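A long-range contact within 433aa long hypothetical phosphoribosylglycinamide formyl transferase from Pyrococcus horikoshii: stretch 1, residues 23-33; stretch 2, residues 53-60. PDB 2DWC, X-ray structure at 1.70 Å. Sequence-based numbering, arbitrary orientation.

Stretch 1, residues 23-33: LLLGSGELGKE
Stretch 2 53-60: NAPAMQVA

Two helical segments pack side by side here, joined by one backbone hydrogen bond and a close fit of small residues. Stretch 1 runs from a buried strand, 23-25, which starts earlier, through a turn into helix 29-33 (about -65/-37), which runs on; stretch 2 is a weakly bonded helix at about 55-59. Their axes come within 7.6 Å, 23° apart in direction, and about 410 Å² is buried in total.

Leu23 and Leu25 (chi1 t and m) make no contact, but Leu24 between them has its CA-to-CB bond toward stretch 2. With chi1 m and chi2 t, Leu24 CD1 lies 4.0 Å from Ala56 CB, an apolar contact. Gly26 follows at phi/psi 115/120, where a CB would jam against the carbonyl O of the preceding residue; the backbone itself calls for glycine.

Ser27 (-122/36) makes the one hydrogen bond of the contact, Ala56 N to Ser27 O at 2.9 Å and an almost linear 179°. Ser27 O also sits 3.2 Å from Pro55 CD (Pro55 -44/-52) and 3.5 Å from Ala54 CB (Ala54 -64/158). Pro55 N has no hydrogen to give; Ala56 N (Ala56 -70/-28) is the donor. Ser27 CB is 3.6 Å from both Ala54 CB and Ala56 CB, a fit between small side chains. Ser27 chi1 is m, with Ser27 OG 3.9 Å from Met57 CG (Met57 chi1 m, chi2 t) and hydrogen-bonded elsewhere in the structure.

Gly28 (-75/-164) is the N-cap residue, its CA 5.3 Å from Pro55 CA. Gly28 O accepts from Lys32 N at 2.9 Å, opening the helix, and lies 3.9 Å from Pro55 CB. Glu29 and Leu30 direct their CA-to-CB bonds away from stretch 2.

At Gly31 the helix comes close: Gly31 C is 3.6 Å from Ala56 CB, and an added CB would be crowded by Gly26 O at 3.0 Å. Lys32 marks the tightest register, its CA 3.7 Å from Ala56 CA and its N 3.5 Å from Ala56 CB, an approach that suits alanine's single methyl. Its CA-to-CB bond is sideways and all four chi angles are t, laying Lys32 CG 3.7 Å from Pro55 O, Lys32 CD 3.8 Å from Pro55 CB and Lys32 CE 4.2 Å from Val59 CG2 (chi1 t). A water whose O is 3.1 Å from Lys32 NZ and 2.8 Å from Gln58 OE1 (chi1 m, chi2 t) bridges these side chains. Glu33, its CA-to-CB bond away, makes no contact.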

ATOM      1  N   LEU B  23       8.262   9.918  13.740  1.00 12.25           N
ATOM      2  CA  LEU B  23       9.592  10.346  13.338  1.00 10.33           C
ATOM      3  C   LEU B  23      10.362   9.048  13.050  1.00 13.12           C
ATOM      4  O   LEU B  23      10.622   8.261  13.967  1.00 15.41           O
ATOM      5  CB  LEU B  23      10.274  11.135  14.487  1.00 12.75           C
ATOM      6  CG  LEU B  23      11.664  11.640  14.119  1.00 13.11           C
ATOM      7  CD1 LEU B  23      11.600  12.686  12.991  1.00 14.94           C
ATOM      8  CD2 LEU B  23      12.306  12.245  15.378  1.00 14.65           C
ATOM      9  N   LEU B  24      10.659   8.829  11.769  1.00 12.33           N
ATOM     10  CA  LEU B  24      11.403   7.633  11.358  1.00 14.52           C
ATOM     11  C   LEU B  24      12.913   7.899  11.434  1.00 14.41           C
ATOM     12  O   LEU B  24      13.393   8.803  10.763  1.00 15.82           O
ATOM     13  CB  LEU B  24      11.043   7.272   9.900  1.00 12.82           C
ATOM     14  CG  LEU B  24       9.553   6.916   9.731  1.00 17.71           C
ATOM     15  CD1 LEU B  24       9.283   6.705   8.246  1.00 16.27           C
ATOM     16  CD2 LEU B  24       9.230   5.590  10.461  1.00 20.01           C
ATOM     17  N   LEU B  25      13.647   7.175  12.288  1.00 16.15           N
ATOM     18  CA  LEU B  25      15.116   7.350  12.342  1.00 15.42           C
ATOM     19  C   LEU B  25      15.661   6.216  11.480  1.00 18.99           C
ATOM     20  O   LEU B  25      15.846   5.072  11.950  1.00 16.69           O
ATOM     21  CB  LEU B  25      15.612   7.301  13.783  1.00 16.70           C
ATOM     22  CG  LEU B  25      14.996   8.426  14.646  1.00 17.53           C
ATOM     23  CD1 LEU B  25      15.703   8.374  16.062  1.00 18.21           C
ATOM     24  CD2 LEU B  25      15.170   9.866  14.036  1.00 16.94           C
ATOM     25  N   GLY B  26      15.951   6.536  10.202  1.00 16.22           N
ATOM     26  CA  GLY B  26      16.329   5.494   9.252  1.00 16.09           C
ATOM     27  C   GLY B  26      15.199   5.495   8.249  1.00 19.51           C
ATOM     28  O   GLY B  26      14.030   5.269   8.609  1.00 19.33           O
ATOM     29  N   SER B  27      15.524   5.767   6.975  1.00 16.04           N
ATOM     30  CA  SER B  27      14.490   5.915   5.963  1.00 13.40           C
ATOM     31  C   SER B  27      14.639   4.950   4.809  1.00 16.28           C
ATOM     32  O   SER B  27      14.390   5.306   3.660  1.00 16.59           O
ATOM     33  CB  SER B  27      14.519   7.367   5.438  1.00 16.39           C
ATOM     34  OG  SER B  27      14.274   8.281   6.524  1.00 16.86           O
ATOM     35  N   GLY B  28      15.086   3.730   5.118  1.00 14.99           N
ATOM     36  CA  GLY B  28      15.198   2.707   4.072  1.00 17.69           C
ATOM     37  C   GLY B  28      13.833   2.123   3.664  1.00 18.39           C
ATOM     38  O   GLY B  28      12.773   2.682   3.979  1.00 16.25           O
ATOM     39  N   GLU B  29      13.870   0.975   2.972  1.00 15.96           N
ATOM     40  CA  GLU B  29      12.658   0.373   2.470  1.00 15.70           C
ATOM     41  C   GLU B  29      11.640   0.003   3.561  1.00 15.36           C
ATOM     42  O   GLU B  29      10.444   0.022   3.284  1.00 17.06           O
ATOM     43  CB  GLU B  29      13.003  -0.859   1.620  1.00 16.06           C
ATOM     44  CG  GLU B  29      13.848  -1.902   2.354  1.00 20.05           C
ATOM     45  CD  GLU B  29      15.378  -1.799   2.105  1.00 31.07           C
ATOM     46  OE1 GLU B  29      15.981  -0.685   2.062  1.00 25.17           O
ATOM     47  OE2 GLU B  29      15.984  -2.883   1.992  1.00 24.93           O
ATOM     48  N   LEU B  30      12.117  -0.365   4.750  1.00 15.24           N
ATOM     49  CA  LEU B  30      11.198  -0.731   5.815  1.00 12.59           C
ATOM     50  C   LEU B  30      10.481   0.538   6.302  1.00 16.66           C
ATOM     51  O   LEU B  30       9.249   0.547   6.469  1.00 16.38           O
ATOM     52  CB  LEU B  30      11.994  -1.414   6.952  1.00 14.58           C
ATOM     53  CG  LEU B  30      12.797  -2.652   6.485  1.00 19.59           C
ATOM     54  CD1 LEU B  30      13.198  -3.404   7.764  1.00 27.57           C
ATOM     55  CD2 LEU B  30      11.991  -3.598   5.571  1.00 20.94           C
ATOM     56  N   GLY B  31      11.245   1.604   6.471  1.00 17.98           N
ATOM     57  CA  GLY B  31      10.638   2.865   6.878  1.00 14.99           C
ATOM     58  C   GLY B  31       9.682   3.386   5.809  1.00 11.73           C
ATOM     59  O   GLY B  31       8.664   4.029   6.099  1.00 13.09           O
ATOM     60  N   LYS B  32      10.002   3.130   4.541  1.00 14.53           N
ATOM     61  CA  LYS B  32       9.118   3.604   3.465  1.00 13.28           C
ATOM     62  C   LYS B  32       7.723   2.983   3.598  1.00 13.06           C
ATOM     63  O   LYS B  32       6.714   3.684   3.402  1.00 12.34           O
ATOM     64  CB  LYS B  32       9.721   3.228   2.088  1.00 14.88           C
ATOM     65  CG  LYS B  32       8.930   3.739   0.906  1.00 15.98           C
ATOM     66  CD  LYS B  32       9.642   3.276  -0.401  1.00 13.92           C
ATOM     67  CE  LYS B  32       9.182   4.104  -1.581  1.00 17.76           C
ATOM     68  NZ  LYS B  32       9.811   3.573  -2.854  1.00 18.41           N
ATOM     69  N   GLU B  33       7.655   1.666   3.865  1.00 14.44           N
ATOM     70  CA  GLU B  33       6.354   1.027   4.027  1.00 13.66           C
ATOM     71  C   GLU B  33       5.623   1.476   5.313  1.00 14.99           C
ATOM     72  O   GLU B  33       4.375   1.588   5.314  1.00 15.37           O
ATOM     73  CB  GLU B  33       6.484  -0.515   3.926  1.00 14.39           C
ATOM     74  CG  GLU B  33       6.663  -0.951   2.446  1.00 14.80           C
ATOM     75  CD  GLU B  33       5.371  -0.820   1.594  1.00 21.06           C
ATOM     76  OE1 GLU B  33       5.496  -0.859   0.333  1.00 20.24           O
ATOM     77  OE2 GLU B  33       4.235  -0.713   2.157  1.00 18.74           O
ATOM     78  N   ASN B  53      16.711  12.097  -0.030  1.00 12.82           N
ATOM     79  CA  ASN B  53      15.841  11.321  -0.922  1.00 14.46           C
ATOM     80  C   ASN B  53      15.902   9.825  -0.670  1.00 16.00           C
ATOM     81  O   ASN B  53      15.742   9.018  -1.574  1.00 15.12           O
ATOM     82  CB  ASN B  53      16.148  11.667  -2.396  1.00 15.05           C
ATOM     83  CG  ASN B  53      15.705  13.083  -2.753  1.00 18.19           C
ATOM     84  OD1 ASN B  53      14.674  13.565  -2.250  1.00 20.16           O
ATOM     85  ND2 ASN B  53      16.452  13.748  -3.639  1.00 18.36           N
ATOM     86  N   ALA B  54      16.106   9.459   0.594  1.00 16.94           N
ATOM     87  CA  ALA B  54      16.081   8.044   0.982  1.00 16.84           C
ATOM     88  C   ALA B  54      14.629   7.587   0.709  1.00 15.59           C
ATOM     89  O   ALA B  54      13.683   8.402   0.683  1.00 15.80           O
ATOM     90  CB  ALA B  54      16.433   7.934   2.491  1.00 16.35           C
ATOM     91  N   PRO B  55      14.416   6.278   0.541  1.00 15.46           N
ATOM     92  CA  PRO B  55      13.072   5.765   0.242  1.00 17.49           C
ATOM     93  C   PRO B  55      11.921   6.344   1.053  1.00 15.54           C
ATOM     94  O   PRO B  55      10.932   6.820   0.473  1.00 15.98           O
ATOM     95  CB  PRO B  55      13.239   4.248   0.402  1.00 15.43           C
ATOM     96  CG  PRO B  55      14.678   4.016  -0.072  1.00 14.64           C
ATOM     97  CD  PRO B  55      15.427   5.211   0.602  1.00 15.33           C
ATOM     98  N   ALA B  56      12.034   6.329   2.387  1.00 14.98           N
ATOM     99  CA  ALA B  56      10.932   6.847   3.209  1.00 12.79           C
ATOM    100  C   ALA B  56      10.766   8.359   3.109  1.00 14.56           C
ATOM    101  O   ALA B  56       9.656   8.887   3.285  1.00 15.21           O
ATOM    102  CB  ALA B  56      11.123   6.431   4.664  1.00 13.72           C
ATOM    103  N   MET B  57      11.855   9.075   2.835  1.00 14.80           N
ATOM    104  CA  MET B  57      11.786  10.526   2.699  1.00 14.05           C
ATOM    105  C   MET B  57      10.916  10.900   1.482  1.00 14.33           C
ATOM    106  O   MET B  57      10.240  11.921   1.497  1.00 15.14           O
ATOM    107  CB  MET B  57      13.196  11.117   2.486  1.00 13.11           C
ATOM    108  CG  MET B  57      14.021  11.086   3.768  1.00 12.99           C
ATOM    109  SD  MET B  57      15.671  11.699   3.361  1.00 14.05           S
ATOM    110  CE  MET B  57      16.496  11.323   4.973  1.00 16.32           C
ATOM    111  N   GLN B  58      10.920  10.059   0.442  1.00 12.10           N
ATOM    112  CA  GLN B  58      10.156  10.386  -0.774  1.00 13.05           C
ATOM    113  C   GLN B  58       8.643  10.357  -0.526  1.00 15.47           C
ATOM    114  O   GLN B  58       7.887  11.134  -1.108  1.00 14.64           O
ATOM    115  CB  GLN B  58      10.531   9.404  -1.911  1.00 11.19           C
ATOM    116  CG  GLN B  58      11.999   9.678  -2.397  1.00 10.74           C
ATOM    117  CD  GLN B  58      12.408   8.728  -3.483  1.00 11.45           C
ATOM    118  OE1 GLN B  58      11.620   8.427  -4.367  1.00 14.17           O
ATOM    119  NE2 GLN B  58      13.647   8.245  -3.427  1.00 13.29           N
ATOM    120  N   VAL B  59       8.231   9.484   0.391  1.00 13.40           N
ATOM    121  CA  VAL B  59       6.806   9.324   0.725  1.00 11.61           C
ATOM    122  C   VAL B  59       6.386  10.191   1.930  1.00 13.83           C
ATOM    123  O   VAL B  59       5.233  10.558   2.054  1.00 21.80           O
ATOM    124  CB  VAL B  59       6.502   7.840   1.044  1.00 16.83           C
ATOM    125  CG1 VAL B  59       5.140   7.700   1.758  1.00 26.53           C
ATOM    126  CG2 VAL B  59       6.456   7.051  -0.314  1.00 18.65           C
ATOM    127  N   ALA B  60       7.358  10.575   2.738  1.00 14.76           N
ATOM    128  CA  ALA B  60       7.101  11.374   3.927  1.00 14.84           C
ATOM    129  C   ALA B  60       6.680  12.809   3.637  1.00 16.77           C
ATOM    130  O   ALA B  60       6.897  13.359   2.550  1.00 17.37           O
ATOM    131  CB  ALA B  60       8.365  11.379   4.799  1.00 13.80           C
TER
HETATM  132  O   HOH W   1      10.046   6.118  -4.537  1.00 17.15           O